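Sensor protein (Shewanella oneidensis, PDB 3LIC) is a putative transmembrane histidine kinase whose extracellular PDC-fold region probably senses an outside signal and passes it to the kinase inside the cell. Local coordinates at residues E12-E17 against V258-H263; Y93-G98 against N102-G107; A232-D237 against Y242-A247. One frame throughout, in Å; residues are numbered along the deposited sequence. Where two conformers were deposited one is given.

Contact 1: E12-E17 against V258-H263; sequences ENLAQE and VMVPKH
L14 and V258 carry most of this contact between the long N-terminal helix 2-46 and strand 255-261. The strand belongs to the five-strand antiparallel sheet of this PDC-fold sensor. It is thus a helix-on-sheet contact, between segments 241 residues apart at their closest ends. The axes of the short segments approach to 8.7 Å and run at 141° to each other.

V258 gives the largest share of the buried surface, followed by L14 and E17. The methyl CD2 is the atom of L14 that touches segment 258-263. It lies 3.8 Å from CG1 of V258. It lies equally far, 3.8 Å, from CG2 of V260. Both valines point to the helix, and one leucine methyl bridges them. CG of L14 stands opposite its own carbonyl carbon (chi1 -75°), which sends the branched end out across the strand. M259, between the two valines, points the other way and meets F234. L14 is also covered by L243 and S245 of the adjacent strand 241-248 and by L265 of helix 262-268. L265 touches V260 as well, so the apolar cluster continues past this pair of segments.

E17 lies one helical turn after L14. It meets V258 at about a right angle. Its OE1 comes within 3.5 Å of V258 CG1, a polar atom against a methyl and not a bond. E17 is partly exposed, whereas L14, V258 and V260 are buried, so its carboxylate probably lies at the border of the apolar patch. The two V258 methyls divide the work. CG1 touches both E17 OE1 and L14 CD2. The other methyl faces the helix backbone, with V258 CG2 4.1 Å from E17 C.

Contact 2: Y93-G98 against N102-G107; sequences YVYRSG and NYLDIG
Y95 and N102 pair near the turn of a beta hairpin, formed by strands 92-96 and 101-105 in the six-strand antiparallel sheet of the PDC sensor domain. They are a hydrogen-bonded pair. Y95 N gives to N102 O at 3.1 Å, and N102 N gives back to Y95 O at 2.9 Å. Two residues along, at the next hydrogen-bonded pair, L104 N gives to Y93 O at 3.1 Å. V94 and Y103 form the non-hydrogen-bonded pair between.

A side-chain bond adds to the ladder. N102 ND2 donates to Y95 OH at 2.9 Å. The bond is nearly straight (169°), and the hydroxyl lies in the amide plane. CG of Y95 sits between its backbone N and carbonyl carbon (chi1 68°), which brings the ring over N102 CB. That carbon packs on one face in a CH-pi contact, 3.7 Å from the Y95 ring centroid. The ring and amide planes are 86° apart.

On the same face of the sheet, L104 CD2 touches the edges of both tyrosine rings, Y93 and Y95. I106 CD1 makes an off-centre CH-pi contact with the Y93 ring. The Y93 hydroxyl is bonded to D166. S97 OG takes its bond from S99 N.

Strand 101-105 is outermost in this sheet within the chain, and D105 N-caps the helix that follows. Its OD1 accepts from S91 N and, from above the carboxylate plane, from G107 N at 3.0 Å.

Contact 3: A232-D237 against Y242-A247; sequences ASFVDD and YLASVA
F234 and Y242 face each other in the beta hairpin of strands 230-235 and 241-248, part of the five-strand antiparallel sheet of this PDC-fold protein. A232 and A244 form a hydrogen-bonded backbone pair: A232 N gives to A244 O at 3.0 Å and A244 N to A232 O at 2.9 Å. F234 and Y242 form another, in which Y242 N reaches F234 O at 2.7 Å. The return bond to Y242 O is doubtful, since that oxygen is less surely placed.

The apolar contacts are mainly aromatic. CG of Y242 lies anti to its carbonyl carbon (chi1 -70°), which lays the ring alongside that of F234. The rings are nearly parallel (10°) but barely overlap, with centroids 5.0 Å apart. What covers a face of the F234 ring is Y242 CB, in a CH-pi contact 4.0 Å from the centroid. A244 CB sits at its edge, and F220 stacks with it. M259 and P261 pack against Y242 from the neighbouring strand.

The polar side-chain contact is slight. D236 OD1 accepts from T240 N. Y242 OH makes a weak, long hydrogen bond to D236 OD2 at 3.4 Å. Replacing Y242 by alanine would keep CB over F234 but would probably open a gap beside F234 CZ and cost D236 OD2 its weak partner. D236 OD2 lies at the edge of the Y242 ring.

Overall arrangement
Contacts 1 and 3 lie on the same side of the chain's centre and share the five-strand sheet. Their strands 255-261 and 241-248 are neighbours, and V258 O probably bonds to S245 N between them. Contact 2 belongs to the six-strand sheet on the opposite side, with its centre about 38 Å from each of the other centres. Contact 1 is buried, mostly methyl groups with a carboxylate at the border, and seats the long helix on one face of its sheet. Contacts 2 and 3 are partly buried hairpins, each at a sheet edge within the chain, and rely on backbone bonds. Contact 2 adds a short, nearly straight amide-to-hydroxyl bond; contact 3 relies more on aromatic packing.

Contact 1: E12-E17 against V258-H263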
ATOM      1  N   GLU A  12      19.712 -12.086  14.527  1.00 25.92           N
ATOM      2  CA  GLU A  12      19.022 -13.296  14.072  1.00 27.23           C
ATOM      3  C   GLU A  12      17.535 -13.129  14.360  1.00 26.87           C
ATOM      4  O   GLU A  12      16.728 -13.483  13.561  1.00 26.16           O
ATOM      5  CB  GLU A  12      19.605 -14.547  14.737  1.00 27.31           C
ATOM      6  CG  GLU A  12      21.101 -14.672  14.432  1.00 31.65           C
ATOM      7  CD  GLU A  12      21.737 -15.930  15.012  1.00 37.98           C
ATOM      8  OE1 GLU A  12      21.250 -16.415  16.077  1.00 40.30           O
ATOM      9  OE2 GLU A  12      22.731 -16.401  14.404  1.00 37.64           O
ATOM     10  N   ASN A  13      17.205 -12.526  15.497  1.00 27.99           N
ATOM     11  CA  ASN A  13      15.829 -12.338  15.895  1.00 29.38           C
ATOM     12  C   ASN A  13      15.190 -11.300  14.988  1.00 28.51           C
ATOM     13  O   ASN A  13      14.086 -11.491  14.536  1.00 29.23           O
ATOM     14  CB  ASN A  13      15.722 -11.876  17.340  1.00 29.98           C
ATOM     15  CG  ASN A  13      16.162 -12.942  18.334  1.00 33.34           C
ATOM     16  OD1 ASN A  13      16.343 -14.102  17.983  1.00 37.08           O
ATOM     17  ND2 ASN A  13      16.362 -12.535  19.585  1.00 34.69           N
ATOM     18  N   LEU A  14      15.909 -10.214  14.718  1.00 27.89           N
ATOM     19  CA  LEU A  14      15.407  -9.183  13.807  1.00 26.19           C
ATOM     20  C   LEU A  14      15.183  -9.793  12.434  1.00 25.14           C
ATOM     21  O   LEU A  14      14.204  -9.408  11.789  1.00 24.58           O
ATOM     22  CB  LEU A  14      16.316  -7.936  13.710  1.00 24.98           C
ATOM     23  CG  LEU A  14      16.287  -6.972  14.895  1.00 23.27           C
ATOM     24  CD1 LEU A  14      17.479  -6.010  14.811  1.00 19.28           C
ATOM     25  CD2 LEU A  14      14.964  -6.147  15.087  1.00 21.46           C
ATOM     26  N   ALA A  15      16.056 -10.727  12.002  1.00 24.15           N
ATOM     27  CA  ALA A  15      15.927 -11.351  10.657  1.00 24.22           C
ATOM     28  C   ALA A  15      14.655 -12.174  10.622  1.00 25.10           C
ATOM     29  O   ALA A  15      13.991 -12.255   9.581  1.00 24.84           O
ATOM     30  CB  ALA A  15      17.111 -12.271  10.311  1.00 23.17           C
ATOM     31  N   GLN A  16      14.334 -12.815  11.744  1.00 24.99           N
ATOM     32  CA  GLN A  16      13.151 -13.608  11.759  1.00 26.82           C
ATOM     33  C   GLN A  16      11.931 -12.681  11.666  1.00 27.20           C
ATOM     34  O   GLN A  16      10.975 -12.990  10.960  1.00 27.88           O
ATOM     35  CB  GLN A  16      13.068 -14.483  12.991  1.00 26.66           C
ATOM     36  CG  GLN A  16      13.656 -15.884  12.750  1.00 30.82           C
ATOM     37  CD  GLN A  16      13.247 -16.827  13.842  0.50 32.90           C
ATOM     38  OE1 GLN A  16      12.418 -17.731  13.633  0.50 36.84           O
ATOM     39  NE2 GLN A  16      13.772 -16.593  15.030  0.50 29.19           N
ATOM     40  N   GLU A  17      11.965 -11.559  12.374  1.00 25.70           N
ATOM     41  CA  GLU A  17      10.827 -10.676  12.381  1.00 25.44           C
ATOM     42  C   GLU A  17      10.554 -10.069  11.044  1.00 24.36           C
ATOM     43  O   GLU A  17       9.408  -9.985  10.656  1.00 25.35           O
ATOM     44  CB  GLU A  17      11.048  -9.549  13.357  1.00 25.51           C
ATOM     45  CG  GLU A  17      10.809 -10.003  14.732  1.00 31.34           C
ATOM     46  CD  GLU A  17      11.207  -8.973  15.729  1.00 39.66           C
ATOM     47  OE1 GLU A  17      11.033  -7.775  15.446  1.00 42.13           O
ATOM     48  OE2 GLU A  17      11.708  -9.355  16.809  1.00 45.67           O
ATOM     49  N   VAL A 258      12.639  -3.901   9.617  1.00 20.59           N
ATOM     50  CA  VAL A 258      12.393  -3.881  11.076  1.00 21.93           C
ATOM     51  C   VAL A 258      13.644  -3.313  11.768  1.00 22.40           C
ATOM     52  O   VAL A 258      14.760  -3.749  11.526  1.00 23.00           O
ATOM     53  CB  VAL A 258      12.133  -5.305  11.629  1.00 22.05           C
ATOM     54  CG1 VAL A 258      11.873  -5.255  13.160  1.00 22.28           C
ATOM     55  CG2 VAL A 258      10.949  -5.985  10.867  1.00 22.34           C
HETATM   56  N   MSE A 259      13.459  -2.321  12.612  1.00 23.96           N
HETATM   57  CA  MSE A 259      14.573  -1.618  13.240  1.00 24.97           C
HETATM   58  C   MSE A 259      14.135  -1.313  14.655  1.00 24.33           C
HETATM   59  O   MSE A 259      12.981  -0.916  14.864  1.00 23.95           O
HETATM   60  CB  MSE A 259      14.871  -0.333  12.495  1.00 24.89           C
HETATM   61  CG  MSE A 259      13.791   0.663  12.618  1.00 33.42           C
HETATM   62 SE   MSE A 259      13.660   1.842  11.034  1.00 58.37          SE
HETATM   63  CE  MSE A 259      12.228   0.892  10.137  1.00 51.66           C
ATOM     64  N   VAL A 260      15.035  -1.519  15.626  1.00 24.13           N
ATOM     65  CA  VAL A 260      14.759  -1.186  17.029  1.00 23.17           C
ATOM     66  C   VAL A 260      15.985  -0.451  17.595  1.00 22.84           C
ATOM     67  O   VAL A 260      17.121  -0.764  17.241  1.00 22.09           O
ATOM     68  CB  VAL A 260      14.471  -2.467  17.842  1.00 24.58           C
ATOM     69  CG1 VAL A 260      14.036  -2.155  19.315  1.00 23.40           C
ATOM     70  CG2 VAL A 260      13.446  -3.350  17.119  1.00 22.47           C
ATOM     71  N   PRO A 261      15.767   0.575  18.424  1.00 23.15           N
ATOM     72  CA  PRO A 261      16.995   1.246  18.927  1.00 23.04           C
ATOM     73  C   PRO A 261      17.897   0.239  19.620  1.00 22.95           C
ATOM     74  O   PRO A 261      17.419  -0.664  20.296  1.00 22.33           O
ATOM     75  CB  PRO A 261      16.480   2.266  19.923  1.00 23.06           C
ATOM     76  CG  PRO A 261      14.965   2.558  19.401  1.00 23.92           C
ATOM     77  CD  PRO A 261      14.500   1.233  18.845  1.00 22.31           C
ATOM     78  N   LYS A 262      19.202   0.365  19.396  1.00 22.78           N
ATOM     79  CA  LYS A 262      20.154  -0.550  19.993  1.00 23.68           C
ATOM     80  C   LYS A 262      20.114  -0.598  21.541  1.00 22.53           C
ATOM     81  O   LYS A 262      20.226  -1.684  22.119  1.00 21.81           O
ATOM     82  CB  LYS A 262      21.582  -0.203  19.521  1.00 23.34           C
ATOM     83  CG  LYS A 262      22.566  -1.237  19.982  1.00 27.16           C
ATOM     84  CD  LYS A 262      23.925  -1.032  19.319  1.00 38.15           C
ATOM     85  CE  LYS A 262      24.746   0.020  20.096  1.00 43.27           C
ATOM     86  NZ  LYS A 262      26.041   0.417  19.431  1.00 46.91           N
ATOM     87  N   HIS A 263      20.008   0.552  22.222  1.00 23.11           N
ATOM     88  CA  HIS A 263      19.976   0.595  23.708  0.50 23.23           C
ATOM     89  C   HIS A 263      18.915  -0.349  24.239  1.00 24.21           C
ATOM     90  O   HIS A 263      19.124  -1.138  25.171  1.00 24.79           O
ATOM     91  CB  HIS A 263      19.740   2.046  24.254  0.50 22.80           C
ATOM     92  CG  HIS A 263      18.500   2.752  23.743  0.50 20.29           C
ATOM     93  ND1 HIS A 263      17.229   2.497  24.231  0.50 16.23           N
ATOM     94  CD2 HIS A 263      18.359   3.785  22.869  0.50 16.85           C
ATOM     95  CE1 HIS A 263      16.357   3.297  23.649  0.50 12.46           C
ATOM     96  NE2 HIS A 263      17.013   4.089  22.818  0.50 16.44           N
TER

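Contact 2: Y93-G98 against N102-G107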
ATOM      1  N   TYR A  93     -17.757   4.443  -4.747  1.00 13.52           N
ATOM      2  CA  TYR A  93     -16.644   4.081  -3.889  1.00 13.91           C
ATOM      3  C   TYR A  93     -17.164   3.849  -2.486  1.00 14.05           C
ATOM      4  O   TYR A  93     -17.942   4.652  -1.989  1.00 15.60           O
ATOM      5  CB  TYR A  93     -15.664   5.271  -3.875  1.00 14.12           C
ATOM      6  CG  TYR A  93     -14.529   5.149  -2.901  1.00 14.73           C
ATOM      7  CD1 TYR A  93     -13.541   4.146  -3.055  1.00 14.14           C
ATOM      8  CD2 TYR A  93     -14.394   6.057  -1.845  1.00 13.77           C
ATOM      9  CE1 TYR A  93     -12.477   4.033  -2.145  1.00 11.21           C
ATOM     10  CE2 TYR A  93     -13.329   5.956  -0.958  1.00 11.25           C
ATOM     11  CZ  TYR A  93     -12.400   4.952  -1.100  1.00 10.81           C
ATOM     12  OH  TYR A  93     -11.348   4.915  -0.218  1.00 14.71           O
ATOM     13  N   VAL A  94     -16.827   2.726  -1.865  1.00 14.08           N
ATOM     14  CA  VAL A  94     -17.189   2.471  -0.465  1.00 12.84           C
ATOM     15  C   VAL A  94     -15.921   2.301   0.400  1.00 14.01           C
ATOM     16  O   VAL A  94     -14.936   1.705  -0.044  1.00 15.51           O
ATOM     17  CB  VAL A  94     -18.125   1.221  -0.321  1.00 12.86           C
ATOM     18  CG1 VAL A  94     -18.336   0.835   1.163  1.00  9.97           C
ATOM     19  CG2 VAL A  94     -19.464   1.430  -1.047  1.00  9.74           C
ATOM     20  N   TYR A  95     -15.926   2.803   1.633  1.00 14.75           N
ATOM     21  CA  TYR A  95     -14.719   2.712   2.489  1.00 15.09           C
ATOM     22  C   TYR A  95     -15.179   2.492   3.933  1.00 16.54           C
ATOM     23  O   TYR A  95     -16.352   2.763   4.258  1.00 15.53           O
ATOM     24  CB  TYR A  95     -13.770   3.941   2.346  1.00 13.41           C
ATOM     25  CG  TYR A  95     -14.308   5.273   2.888  1.00 12.43           C
ATOM     26  CD1 TYR A  95     -14.028   5.709   4.195  1.00 12.31           C
ATOM     27  CD2 TYR A  95     -15.110   6.092   2.073  1.00 12.87           C
ATOM     28  CE1 TYR A  95     -14.574   6.989   4.709  1.00  9.44           C
ATOM     29  CE2 TYR A  95     -15.614   7.330   2.518  1.00 12.22           C
ATOM     30  CZ  TYR A  95     -15.344   7.776   3.828  1.00 13.02           C
ATOM     31  OH  TYR A  95     -15.895   9.011   4.183  1.00 15.17           O
ATOM     32  N   ARG A  96     -14.304   1.897   4.760  1.00 18.00           N
ATOM     33  CA  ARG A  96     -14.667   1.689   6.171  1.00 19.81           C
ATOM     34  C   ARG A  96     -14.367   2.936   7.038  1.00 20.23           C
ATOM     35  O   ARG A  96     -13.294   3.498   6.962  1.00 20.14           O
ATOM     36  CB  ARG A  96     -14.190   0.331   6.748  1.00 18.11           C
ATOM     37  CG  ARG A  96     -12.857   0.255   7.438  1.00 22.32           C
ATOM     38  CD  ARG A  96     -12.193  -1.173   7.211  1.00 25.23           C
ATOM     39  NE  ARG A  96     -13.184  -2.205   7.459  1.00 32.48           N
ATOM     40  CZ  ARG A  96     -13.400  -3.315   6.758  1.00 31.86           C
ATOM     41  NH1 ARG A  96     -12.704  -3.651   5.707  1.00 28.91           N
ATOM     42  NH2 ARG A  96     -14.350  -4.118   7.163  1.00 35.43           N
ATOM     43  N   SER A  97     -15.373   3.395   7.772  1.00 20.94           N
ATOM     44  CA  SER A  97     -15.245   4.567   8.660  1.00 22.77           C
ATOM     45  C   SER A  97     -15.149   3.889  10.020  1.00 24.56           C
ATOM     46  O   SER A  97     -15.237   2.656  10.111  1.00 26.70           O
ATOM     47  CB  SER A  97     -16.501   5.409   8.591  1.00 22.80           C
ATOM     48  OG  SER A  97     -17.596   4.655   9.178  1.00 22.54           O
ATOM     49  N   GLY A  98     -14.914   4.620  11.088  1.00 24.33           N
ATOM     50  CA  GLY A  98     -14.834   3.923  12.330  1.00 23.59           C
ATOM     51  C   GLY A  98     -16.181   3.355  12.764  1.00 24.79           C
ATOM     52  O   GLY A  98     -16.265   2.678  13.778  1.00 24.24           O
ATOM     53  N   ASN A 102     -18.972   4.070   4.416  1.00 17.62           N
ATOM     54  CA  ASN A 102     -19.431   5.312   3.822  1.00 17.21           C
ATOM     55  C   ASN A 102     -19.423   5.087   2.358  1.00 16.48           C
ATOM     56  O   ASN A 102     -18.623   4.313   1.881  1.00 18.25           O
ATOM     57  CB  ASN A 102     -18.443   6.445   4.162  1.00 15.29           C
ATOM     58  CG  ASN A 102     -18.597   6.896   5.654  1.00 23.20           C
ATOM     59  OD1 ASN A 102     -19.509   6.418   6.354  1.00 25.20           O
ATOM     60  ND2 ASN A 102     -17.746   7.800   6.119  1.00 14.76           N
ATOM     61  N   TYR A 103     -20.256   5.798   1.633  1.00 16.74           N
ATOM     62  CA  TYR A 103     -20.297   5.704   0.221  1.00 17.35           C
ATOM     63  C   TYR A 103     -20.225   7.122  -0.417  1.00 19.30           C
ATOM     64  O   TYR A 103     -20.809   8.098   0.128  1.00 21.23           O
ATOM     65  CB  TYR A 103     -21.571   5.020  -0.217  1.00 15.48           C
ATOM     66  CG  TYR A 103     -21.808   5.249  -1.706  1.00 16.57           C
ATOM     67  CD1 TYR A 103     -21.222   4.420  -2.667  1.00 14.71           C
ATOM     68  CD2 TYR A 103     -22.599   6.322  -2.156  1.00 17.14           C
ATOM     69  CE1 TYR A 103     -21.396   4.658  -4.059  1.00 16.20           C
ATOM     70  CE2 TYR A 103     -22.820   6.526  -3.540  1.00 20.25           C
ATOM     71  CZ  TYR A 103     -22.200   5.667  -4.478  1.00 18.28           C
ATOM     72  OH  TYR A 103     -22.383   5.910  -5.832  1.00 21.38           O
ATOM     73  N   LEU A 104     -19.507   7.270  -1.537  1.00 18.20           N
ATOM     74  CA  LEU A 104     -19.689   8.462  -2.343  1.00 18.72           C
ATOM     75  C   LEU A 104     -19.364   8.113  -3.763  1.00 18.82           C
ATOM     76  O   LEU A 104     -18.561   7.193  -4.015  1.00 20.23           O
ATOM     77  CB  LEU A 104     -18.820   9.660  -1.897  1.00 19.18           C
ATOM     78  CG  LEU A 104     -17.305   9.618  -2.082  1.00 22.14           C
ATOM     79  CD1 LEU A 104     -16.670  11.045  -2.123  1.00 23.09           C
ATOM     80  CD2 LEU A 104     -16.787   8.826  -0.925  1.00 23.39           C
ATOM     81  N   ASP A 105     -20.001   8.823  -4.671  1.00 17.27           N
ATOM     82  CA  ASP A 105     -19.575   8.844  -6.013  1.00 17.73           C
ATOM     83  C   ASP A 105     -18.408   9.843  -6.112  1.00 18.35           C
ATOM     84  O   ASP A 105     -18.609  11.076  -6.056  1.00 17.57           O
ATOM     85  CB  ASP A 105     -20.743   9.243  -6.927  1.00 16.73           C
ATOM     86  CG  ASP A 105     -20.323   9.339  -8.345  1.00 18.89           C
ATOM     87  OD1 ASP A 105     -19.131   9.109  -8.638  1.00 18.32           O
ATOM     88  OD2 ASP A 105     -21.154   9.667  -9.197  1.00 22.28           O
ATOM     89  N   ILE A 106     -17.177   9.326  -6.237  1.00 16.73           N
ATOM     90  CA  ILE A 106     -16.020  10.216  -6.247  1.00 15.08           C
ATOM     91  C   ILE A 106     -16.131  11.247  -7.405  1.00 15.93           C
ATOM     92  O   ILE A 106     -15.691  12.358  -7.304  1.00 16.28           O
ATOM     93  CB  ILE A 106     -14.735   9.369  -6.348  1.00 15.38           C
ATOM     94  CG1 ILE A 106     -14.509   8.581  -5.059  1.00 11.17           C
ATOM     95  CG2 ILE A 106     -13.499  10.183  -6.611  1.00 12.56           C
ATOM     96  CD1 ILE A 106     -13.165   7.761  -5.112  1.00 10.93           C
ATOM     97  N   GLY A 107     -16.765  10.885  -8.506  1.00 16.94           N
ATOM     98  CA  GLY A 107     -16.751  11.762  -9.659  1.00 17.72           C
ATOM     99  C   GLY A 107     -17.777  12.908  -9.493  1.00 19.29           C
ATOM    100  O   GLY A 107     -17.757  13.849 -10.255  1.00 19.85           O
TER

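Contact 3: A232-D237 against Y242-A247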
ATOM      1  N   ALA A 232      21.836  -4.465   9.155  1.00 25.47           N
ATOM      2  CA  ALA A 232      22.804  -3.425   9.266  1.00 25.74           C
ATOM      3  C   ALA A 232      22.308  -2.476  10.324  1.00 27.15           C
ATOM      4  O   ALA A 232      21.132  -2.441  10.595  1.00 26.38           O
ATOM      5  CB  ALA A 232      22.957  -2.682   7.957  1.00 25.55           C
ATOM      6  N   SER A 233      23.201  -1.697  10.928  1.00 28.49           N
ATOM      7  CA  SER A 233      22.721  -0.627  11.751  1.00 30.72           C
ATOM      8  C   SER A 233      22.749   0.705  11.033  1.00 32.56           C
ATOM      9  O   SER A 233      23.094   0.804   9.829  1.00 31.38           O
ATOM     10  CB  SER A 233      23.464  -0.529  13.080  1.00 30.42           C
ATOM     11  OG  SER A 233      24.819  -0.440  12.822  1.00 29.81           O
ATOM     12  N   PHE A 234      22.305   1.715  11.781  1.00 34.72           N
ATOM     13  CA  PHE A 234      22.177   3.060  11.253  1.00 38.26           C
ATOM     14  C   PHE A 234      21.816   4.005  12.376  1.00 39.24           C
ATOM     15  O   PHE A 234      21.430   3.532  13.449  1.00 38.95           O
ATOM     16  CB  PHE A 234      21.172   3.109  10.092  1.00 37.09           C
ATOM     17  CG  PHE A 234      19.766   3.230  10.519  1.00 39.35           C
ATOM     18  CD1 PHE A 234      19.248   4.463  10.891  1.00 38.77           C
ATOM     19  CD2 PHE A 234      18.930   2.128  10.510  1.00 39.49           C
ATOM     20  CE1 PHE A 234      17.933   4.590  11.257  1.00 37.87           C
ATOM     21  CE2 PHE A 234      17.630   2.255  10.886  1.00 38.87           C
ATOM     22  CZ  PHE A 234      17.129   3.496  11.258  1.00 38.49           C
ATOM     23  N   VAL A 235      22.034   5.309  12.149  1.00 41.39           N
ATOM     24  CA  VAL A 235      21.554   6.385  13.049  1.00 43.49           C
ATOM     25  C   VAL A 235      20.423   7.233  12.407  1.00 44.33           C
ATOM     26  O   VAL A 235      20.377   7.430  11.171  1.00 44.22           O
ATOM     27  CB  VAL A 235      22.701   7.339  13.535  1.00 43.63           C
ATOM     28  CG1 VAL A 235      23.899   6.542  13.994  1.00 44.57           C
ATOM     29  CG2 VAL A 235      23.101   8.300  12.431  1.00 44.69           C
ATOM     30  N   ASP A 236      19.508   7.722  13.242  1.00 45.72           N
ATOM     31  CA  ASP A 236      18.492   8.654  12.755  1.00 47.38           C
ATOM     32  C   ASP A 236      19.006  10.067  13.016  1.00 49.22           C
ATOM     33  O   ASP A 236      20.154  10.230  13.478  1.00 49.78           O
ATOM     34  CB  ASP A 236      17.116   8.410  13.393  1.00 46.39           C
ATOM     35  CG  ASP A 236      17.074   8.731  14.887  1.00 46.59           C
ATOM     36  OD1 ASP A 236      18.068   9.203  15.517  1.00 44.97           O
ATOM     37  OD2 ASP A 236      16.001   8.475  15.451  1.00 48.63           O
ATOM     38  N   ASP A 237      18.163  11.075  12.746  1.00 50.73           N
ATOM     39  CA  ASP A 237      18.526  12.494  12.944  1.00 51.51           C
ATOM     40  C   ASP A 237      18.929  12.872  14.392  1.00 51.45           C
ATOM     41  O   ASP A 237      19.799  13.734  14.593  1.00 52.31           O
ATOM     42  CB  ASP A 237      17.395  13.385  12.425  1.00 52.06           C
ATOM     43  CG  ASP A 237      16.733  12.802  11.165  1.00 55.62           C
ATOM     44  OD1 ASP A 237      17.489  12.274  10.305  1.00 57.42           O
ATOM     45  OD2 ASP A 237      15.471  12.853  11.032  1.00 58.17           O
ATOM     46  N   TYR A 242      20.169   2.343  15.544  1.00 25.54           N
ATOM     47  CA  TYR A 242      19.243   1.220  15.419  1.00 23.73           C
ATOM     48  C   TYR A 242      19.992   0.020  14.879  1.00 22.83           C
ATOM     49  O   TYR A 242      20.899   0.180  14.081  1.00 21.58           O
ATOM     50  CB  TYR A 242      18.129   1.557  14.425  1.00 23.37           C
ATOM     51  CG  TYR A 242      17.177   2.599  14.920  1.00 25.22           C
ATOM     52  CD1 TYR A 242      15.921   2.247  15.416  1.00 28.98           C
ATOM     53  CD2 TYR A 242      17.520   3.924  14.887  1.00 24.66           C
ATOM     54  CE1 TYR A 242      15.038   3.212  15.888  1.00 31.00           C
ATOM     55  CE2 TYR A 242      16.680   4.871  15.341  1.00 30.22           C
ATOM     56  CZ  TYR A 242      15.437   4.525  15.838  1.00 31.48           C
ATOM     57  OH  TYR A 242      14.604   5.522  16.269  1.00 34.85           O
ATOM     58  N   LEU A 243      19.568  -1.177  15.260  1.00 21.37           N
ATOM     59  CA  LEU A 243      19.878  -2.355  14.495  1.00 21.81           C
ATOM     60  C   LEU A 243      18.656  -2.638  13.608  1.00 21.03           C
ATOM     61  O   LEU A 243      17.508  -2.488  14.061  1.00 21.35           O
ATOM     62  CB  LEU A 243      20.187  -3.534  15.456  1.00 22.35           C
ATOM     63  CG  LEU A 243      21.664  -3.749  15.885  1.00 25.21           C
ATOM     64  CD1 LEU A 243      22.384  -2.494  16.271  1.00 22.63           C
ATOM     65  CD2 LEU A 243      21.729  -4.797  16.987  1.00 25.09           C
ATOM     66  N   ALA A 244      18.883  -3.009  12.348  1.00 20.14           N
ATOM     67  CA  ALA A 244      17.780  -3.111  11.355  1.00 18.96           C
ATOM     68  C   ALA A 244      17.948  -4.358  10.528  1.00 19.49           C
ATOM     69  O   ALA A 244      19.079  -4.848  10.310  1.00 20.22           O
ATOM     70  CB  ALA A 244      17.763  -1.926  10.453  1.00 17.10           C
ATOM     71  N   SER A 245      16.830  -4.885  10.079  1.00 18.98           N
ATOM     72  CA  SER A 245      16.839  -6.027   9.225  1.00 19.53           C
ATOM     73  C   SER A 245      15.871  -5.757   8.105  1.00 20.32           C
ATOM     74  O   SER A 245      14.730  -5.368   8.351  1.00 21.42           O
ATOM     75  CB  SER A 245      16.422  -7.261  10.007  1.00 18.75           C
ATOM     76  OG  SER A 245      16.412  -8.381   9.185  1.00 19.01           O
ATOM     77  N   VAL A 246      16.322  -6.000   6.875  1.00 21.08           N
ATOM     78  CA  VAL A 246      15.592  -5.712   5.662  1.00 19.07           C
ATOM     79  C   VAL A 246      15.222  -7.051   5.088  1.00 20.62           C
ATOM     80  O   VAL A 246      16.074  -7.909   4.964  1.00 20.08           O
ATOM     81  CB  VAL A 246      16.533  -5.035   4.632  1.00 18.96           C
ATOM     82  CG1 VAL A 246      15.845  -4.832   3.237  1.00 16.83           C
ATOM     83  CG2 VAL A 246      17.104  -3.742   5.187  1.00 17.85           C
ATOM     84  N   ALA A 247      13.952  -7.235   4.708  1.00 21.66           N
ATOM     85  CA  ALA A 247      13.533  -8.453   4.031  1.00 22.05           C
ATOM     86  C   ALA A 247      12.806  -8.031   2.773  1.00 22.59           C
ATOM     87  O   ALA A 247      12.130  -7.001   2.739  1.00 23.29           O
ATOM     88  CB  ALA A 247      12.625  -9.269   4.897  1.00 20.24           C
TER